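Local coordinates for CAG pathogenicity island protein 13 (Helicobacter pylori, PDB 2G3V), which is of unknown function but is encoded by the cag pathogenicity island and is probably associated with its type IV secretion system, at residues H49-Q54 with K87-L92; I42-T47 with S117-F122. All coordinates share one frame; numbering follows the deposited sequence.

Contact 1 (H49-Q54 with K87-L92); sequences HDFFKQ and KVYRLL
The Phe52 ring turns one side to both Leu92 and Tyr89, and these three buried side chains make the tight part of the contact. The CB of Leu92 sits over one face of the Phe52 ring, 3.9 Å from the ring centroid and 23° off its normal, a CH-pi contact displaced toward the CD2 rim. Further out, Leu92 CD2 comes within 3.9 Å of Phe52 CE1, so the leucine runs obliquely across the face, from its CB near the CD2 rim of the ring to its own CD2 near CE1. Tyr89 approaches the same side of Phe52 obliquely: Phe52 CD1 comes to the edge of the tyrosine ring, near its plane, 3.5 Å from Tyr89 CD1. The two ring planes are turned 36° apart, so the pair is neither a stack nor a T. Their centroids are 5.7 Å apart. In both residues CG is anti to the carbonyl carbon, which places it beside the backbone N.

The backbones behind them belong to helices 35-57 and 82-105, which run roughly antiparallel at 143° within an all-helical fold. Their short segments approach to 8.1 Å, and the CA atoms of Phe52 and Tyr89 stand only 5.2 Å apart. A tyrosine suits this place because its ring packs like a phenylalanine while its OH reaches a hydrogen bond with the carbonyl of Phe125.

Packing is looser at Phe51, whose CE2 comes no nearer than 4.3 Å to Tyr89 CE1; this partly exposed ring also packs edge-to-face with Phe126. On the solvent side, Lys53 and Arg90 begin by pointing away from the opposing helix, as long charged chains can at a surface, and a long, weak ion pair from Lys53 to Glu93 is the looser link there.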
loop_
_atom_site.group_PDB
_atom_site.type_symbol
_atom_site.label_atom_id
_atom_site.label_comp_id
_atom_site.label_asym_id
_atom_site.label_seq_id
_atom_site.Cartn_x
_atom_site.Cartn_y
_atom_site.Cartn_z
ATOM N N HIS A 49 -5.718 6.338 -0.376
ATOM C CA HIS A 49 -5.207 7.447 0.414
ATOM C C HIS A 49 -6.321 8.302 1.010
ATOM O O HIS A 49 -6.212 8.769 2.143
ATOM C CB HIS A 49 -4.283 8.322 -0.435
ATOM C CG HIS A 49 -3.905 9.614 0.221
ATOM N ND1 HIS A 49 -4.742 10.709 0.248
ATOM C CD2 HIS A 49 -2.797 9.973 0.912
ATOM C CE1 HIS A 49 -4.166 11.687 0.924
ATOM N NE2 HIS A 49 -2.984 11.266 1.341
ATOM N N ASP A 50 -7.389 8.516 0.249
ATOM C CA ASP A 50 -8.502 9.309 0.752
ATOM C C ASP A 50 -9.295 8.496 1.766
ATOM O O ASP A 50 -9.787 9.037 2.753
ATOM C CB ASP A 50 -9.412 9.756 -0.404
ATOM C CG ASP A 50 -8.660 10.589 -1.456
ATOM O OD1 ASP A 50 -7.854 11.472 -1.053
ATOM O OD2 ASP A 50 -8.873 10.374 -2.679
ATOM N N PHE A 51 -9.401 7.194 1.518
ATOM C CA PHE A 51 -10.128 6.286 2.392
ATOM C C PHE A 51 -9.447 6.290 3.742
ATOM O O PHE A 51 -10.088 6.472 4.781
ATOM C CB PHE A 51 -10.115 4.876 1.811
ATOM C CG PHE A 51 -10.739 3.840 2.700
ATOM C CD1 PHE A 51 -12.116 3.795 2.877
ATOM C CD2 PHE A 51 -9.945 2.901 3.350
ATOM C CE1 PHE A 51 -12.701 2.824 3.688
ATOM C CE2 PHE A 51 -10.512 1.923 4.164
ATOM C CZ PHE A 51 -11.901 1.888 4.331
ATOM N N PHE A 52 -8.135 6.090 3.714
ATOM C CA PHE A 52 -7.352 6.090 4.935
ATOM C C PHE A 52 -7.558 7.404 5.717
ATOM O O PHE A 52 -7.871 7.394 6.920
ATOM C CB PHE A 52 -5.864 5.871 4.615
ATOM C CG PHE A 52 -5.565 4.545 3.937
ATOM C CD1 PHE A 52 -6.404 3.441 4.115
ATOM C CD2 PHE A 52 -4.444 4.406 3.123
ATOM C CE1 PHE A 52 -6.130 2.224 3.491
ATOM C CE2 PHE A 52 -4.154 3.203 2.496
ATOM C CZ PHE A 52 -4.998 2.103 2.675
ATOM N N LYS A 53 -7.404 8.535 5.037
ATOM C CA LYS A 53 -7.602 9.821 5.695
ATOM C C LYS A 53 -8.991 9.887 6.332
ATOM O O LYS A 53 -9.143 10.357 7.452
ATOM C CB LYS A 53 -7.448 10.959 4.691
ATOM C CG LYS A 53 -7.939 12.305 5.218
ATOM C CD LYS A 53 -7.571 13.440 4.303
ATOM C CE LYS A 53 -6.059 13.596 4.250
ATOM N NZ LYS A 53 -5.619 14.812 3.502
ATOM N N GLN A 54 -9.997 9.400 5.610
ATOM C CA GLN A 54 -11.371 9.400 6.098
ATOM C C GLN A 54 -11.584 8.536 7.333
ATOM O O GLN A 54 -12.524 8.760 8.105
ATOM C CB GLN A 54 -12.324 8.954 4.983
ATOM C CG GLN A 54 -12.974 10.102 4.216
ATOM C CD GLN A 54 -13.953 10.907 5.077
ATOM O OE1 GLN A 54 -13.555 11.780 5.866
ATOM N NE2 GLN A 54 -15.242 10.604 4.935
ATOM N N LYS A 87 -5.011 4.516 14.398
ATOM C CA LYS A 87 -3.562 4.665 14.396
ATOM C C LYS A 87 -2.913 4.259 13.080
ATOM O O LYS A 87 -2.201 5.059 12.469
ATOM C CB LYS A 87 -2.932 3.841 15.525
ATOM C CG LYS A 87 -1.425 4.052 15.672
ATOM C CD LYS A 87 -0.824 3.231 16.804
ATOM C CE LYS A 87 0.689 3.458 16.886
ATOM N NZ LYS A 87 1.344 2.752 18.033
ATOM N N VAL A 88 -3.139 3.016 12.652
ATOM C CA VAL A 88 -2.548 2.533 11.411
ATOM C C VAL A 88 -2.970 3.392 10.239
ATOM O O VAL A 88 -2.173 3.691 9.367
ATOM C CB VAL A 88 -2.936 1.058 11.107
ATOM C CG1 VAL A 88 -2.300 0.138 12.130
ATOM C CG2 VAL A 88 -4.441 0.889 11.097
ATOM N N TYR A 89 -4.225 3.814 10.236
ATOM C CA TYR A 89 -4.739 4.614 9.140
ATOM C C TYR A 89 -4.072 5.979 9.040
ATOM O O TYR A 89 -3.970 6.555 7.956
ATOM C CB TYR A 89 -6.258 4.721 9.259
ATOM C CG TYR A 89 -6.942 3.435 8.847
ATOM C CD1 TYR A 89 -6.795 2.941 7.549
ATOM C CD2 TYR A 89 -7.723 2.706 9.748
ATOM C CE1 TYR A 89 -7.406 1.767 7.151
ATOM C CE2 TYR A 89 -8.338 1.513 9.360
ATOM C CZ TYR A 89 -8.176 1.055 8.057
ATOM O OH TYR A 89 -8.801 -0.100 7.656
ATOM N N ARG A 90 -3.597 6.495 10.166
ATOM C CA ARG A 90 -2.916 7.782 10.149
ATOM C C ARG A 90 -1.598 7.542 9.436
ATOM O O ARG A 90 -1.162 8.342 8.612
ATOM C CB ARG A 90 -2.656 8.275 11.570
ATOM C CG ARG A 90 -3.931 8.482 12.364
ATOM C CD ARG A 90 -3.745 9.478 13.493
ATOM N NE ARG A 90 -5.013 9.831 14.138
ATOM C CZ ARG A 90 -5.521 9.180 15.179
ATOM N NH1 ARG A 90 -4.868 8.142 15.693
ATOM N NH2 ARG A 90 -6.679 9.566 15.706
ATOM N N LEU A 91 -0.994 6.400 9.749
ATOM C CA LEU A 91 0.287 5.993 9.193
ATOM C C LEU A 91 0.133 5.484 7.753
ATOM O O LEU A 91 1.073 5.548 6.964
ATOM C CB LEU A 91 0.901 4.912 10.097
ATOM C CG LEU A 91 2.408 4.633 10.027
ATOM C CD1 LEU A 91 3.181 5.846 10.555
ATOM C CD2 LEU A 91 2.732 3.401 10.852
ATOM N N LEU A 92 -1.048 4.970 7.422
ATOM C CA LEU A 92 -1.338 4.477 6.073
ATOM C C LEU A 92 -1.540 5.666 5.142
ATOM O O LEU A 92 -1.092 5.640 3.997
ATOM C CB LEU A 92 -2.606 3.608 6.066
ATOM C CG LEU A 92 -2.467 2.081 6.094
ATOM C CD1 LEU A 92 -1.348 1.662 7.034
ATOM C CD2 LEU A 92 -3.767 1.470 6.536
#

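Contact 2 (I42-T47 with S117-F122)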
loop_
_atom_site.group_PDB
_atom_site.type_symbol
_atom_site.label_atom_id
_atom_site.label_comp_id
_atom_site.label_asym_id
_atom_site.label_seq_id
_atom_site.Cartn_x
_atom_site.Cartn_y
_atom_site.Cartn_z
ATOM N N ILE A 42 -2.286 4.595 -10.239
ATOM C CA ILE A 42 -2.310 5.891 -9.545
ATOM C C ILE A 42 -3.659 6.252 -8.916
ATOM O O ILE A 42 -3.716 6.722 -7.781
ATOM C CB ILE A 42 -1.891 7.016 -10.511
ATOM C CG1 ILE A 42 -0.486 6.709 -11.058
ATOM C CG2 ILE A 42 -1.927 8.377 -9.801
ATOM C CD1 ILE A 42 0.057 7.767 -12.050
ATOM N N ASP A 43 -4.742 6.047 -9.652
ATOM C CA ASP A 43 -6.063 6.351 -9.116
ATOM C C ASP A 43 -6.374 5.439 -7.943
ATOM O O ASP A 43 -7.027 5.853 -6.978
ATOM C CB ASP A 43 -7.129 6.191 -10.186
ATOM C CG ASP A 43 -6.947 7.160 -11.327
ATOM O OD1 ASP A 43 -6.255 8.180 -11.120
ATOM O OD2 ASP A 43 -7.497 6.905 -12.419
ATOM N N GLN A 44 -5.891 4.201 -8.013
ATOM C CA GLN A 44 -6.108 3.246 -6.940
ATOM C C GLN A 44 -5.388 3.663 -5.658
ATOM O O GLN A 44 -5.889 3.482 -4.552
ATOM C CB GLN A 44 -5.626 1.858 -7.354
ATOM C CG GLN A 44 -6.729 0.838 -7.557
ATOM C CD GLN A 44 -6.175 -0.548 -7.820
ATOM O OE1 GLN A 44 -5.771 -0.877 -8.945
ATOM N NE2 GLN A 44 -6.132 -1.372 -6.771
ATOM N N ILE A 45 -4.193 4.206 -5.811
ATOM C CA ILE A 45 -3.427 4.660 -4.664
ATOM C C ILE A 45 -4.138 5.872 -4.061
ATOM O O ILE A 45 -4.206 6.015 -2.850
ATOM C CB ILE A 45 -1.969 5.041 -5.081
ATOM C CG1 ILE A 45 -1.241 3.790 -5.592
ATOM C CG2 ILE A 45 -1.214 5.679 -3.900
ATOM C CD1 ILE A 45 0.176 4.040 -6.076
ATOM N N LYS A 46 -4.672 6.727 -4.923
ATOM C CA LYS A 46 -5.383 7.941 -4.498
ATOM C C LYS A 46 -6.693 7.615 -3.787
ATOM O O LYS A 46 -7.040 8.239 -2.796
ATOM C CB LYS A 46 -5.666 8.831 -5.718
ATOM C CG LYS A 46 -6.469 10.060 -5.413
ATOM C CD LYS A 46 -5.677 11.028 -4.577
ATOM C CE LYS A 46 -6.466 12.309 -4.362
ATOM N NZ LYS A 46 -5.738 13.340 -3.580
ATOM N N THR A 47 -7.430 6.645 -4.316
ATOM C CA THR A 47 -8.687 6.235 -3.705
ATOM C C THR A 47 -8.425 5.691 -2.291
ATOM O O THR A 47 -9.175 5.971 -1.364
ATOM C CB THR A 47 -9.370 5.164 -4.573
ATOM O OG1 THR A 47 -9.463 5.671 -5.907
ATOM C CG2 THR A 47 -10.777 4.830 -4.053
ATOM N N SER A 117 2.926 -4.537 -7.144
ATOM C CA SER A 117 3.155 -5.204 -5.867
ATOM C C SER A 117 3.296 -4.206 -4.724
ATOM O O SER A 117 3.308 -4.582 -3.557
ATOM C CB SER A 117 4.404 -6.079 -5.937
ATOM O OG SER A 117 5.555 -5.289 -6.164
ATOM N N ILE A 118 3.408 -2.930 -5.057
ATOM C CA ILE A 118 3.522 -1.893 -4.033
ATOM C C ILE A 118 2.164 -1.770 -3.349
ATOM O O ILE A 118 2.072 -1.433 -2.168
ATOM C CB ILE A 118 3.889 -0.535 -4.658
ATOM C CG1 ILE A 118 5.212 -0.661 -5.406
ATOM C CG2 ILE A 118 4.001 0.542 -3.572
ATOM C CD1 ILE A 118 5.573 0.593 -6.160
ATOM N N LEU A 119 1.123 -2.072 -4.108
ATOM C CA LEU A 119 -0.262 -2.007 -3.654
ATOM C C LEU A 119 -0.507 -2.980 -2.505
ATOM O O LEU A 119 -1.309 -2.704 -1.597
ATOM C CB LEU A 119 -1.214 -2.319 -4.811
ATOM C CG LEU A 119 -1.170 -1.359 -6.003
ATOM C CD1 LEU A 119 -1.977 -1.930 -7.158
ATOM C CD2 LEU A 119 -1.708 0.002 -5.592
ATOM N N GLY A 120 0.181 -4.121 -2.509
ATOM C CA GLY A 120 0.027 -5.119 -1.463
ATOM C C GLY A 120 0.259 -4.623 -0.041
ATOM O O GLY A 120 -0.110 -5.282 0.935
ATOM N N ILE A 121 0.869 -3.458 0.097
ATOM C CA ILE A 121 1.099 -2.912 1.418
ATOM C C ILE A 121 -0.180 -2.326 1.997
ATOM O O ILE A 121 -0.399 -2.366 3.203
ATOM C CB ILE A 121 2.166 -1.815 1.368
ATOM C CG1 ILE A 121 3.513 -2.449 1.033
ATOM C CG2 ILE A 121 2.216 -1.047 2.692
ATOM C CD1 ILE A 121 4.615 -1.443 0.845
ATOM N N PHE A 122 -1.041 -1.814 1.125
ATOM C CA PHE A 122 -2.258 -1.155 1.570
ATOM C C PHE A 122 -3.546 -1.961 1.512
ATOM O O PHE A 122 -4.470 -1.687 2.274
ATOM C CB PHE A 122 -2.418 0.149 0.786
ATOM C CG PHE A 122 -1.147 0.953 0.694
ATOM C CD1 PHE A 122 -0.673 1.661 1.790
ATOM C CD2 PHE A 122 -0.371 0.921 -0.466
ATOM C CE1 PHE A 122 0.560 2.318 1.744
ATOM C CE2 PHE A 122 0.870 1.577 -0.525
ATOM C CZ PHE A 122 1.334 2.271 0.583
#
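With chi1 of -64° in Ile45 and -62° in Leu119, each side chain sets its main branch (CG1 and CG, respectively) anti to the carbonyl carbon, and the two reach toward each other across the gap. They cross at about a right angle, Leu119 CD2 meeting Ile45 CG1 at 3.8 Å. Such reach is needed because the nearest CA atoms, those of these same two residues, are 7.4 Å apart. Branched aliphatic chains suit this buried spot, offering bulk without any polar atom to satisfy. Gln44 borders the apolar pair on a partly exposed flank. It is the amide end, through NE2 at 4.2 Å from Leu119 CD1, that meets the leucine; a glutamine suits such a rim, where its amide can still meet solvent.

On another flank of the helix, the Asp43 carbonyl is gripped twice by Thr47, from opposite faces of its plane: by the backbone N and by OG1 at 2.7 Å. This lets an exposed threonine fold its hydroxyl back on its own helix.

Leu119 also touches Met48 of helix 35-57. Ile45 packs on Leu99, Leu100 and Ile103 of helix 82-105, so helix 35-57 lies against both that helix and the 117-122 connection that follows it in the chain, before helix 128-133.

Contacts 1 and 2 share helix 35-57, using successive parts of it, and their centres lie 13 Å apart. They touch directly where Phe52 CZ of contact 1 packs at 3.7 Å against Phe122 CB of contact 2, joining them through one apolar interior. Thr96 of helix 82-105 touches both phenylalanines. Along the chain contact 1 is nested within the loop closed by contact 2: helix 82-105 first returns along helix 35-57, then the chain comes back to it at 117-122. Contact 2 is the more central, about 5 Å from the chain centre against about 11 Å for contact 1, measured from contact centres.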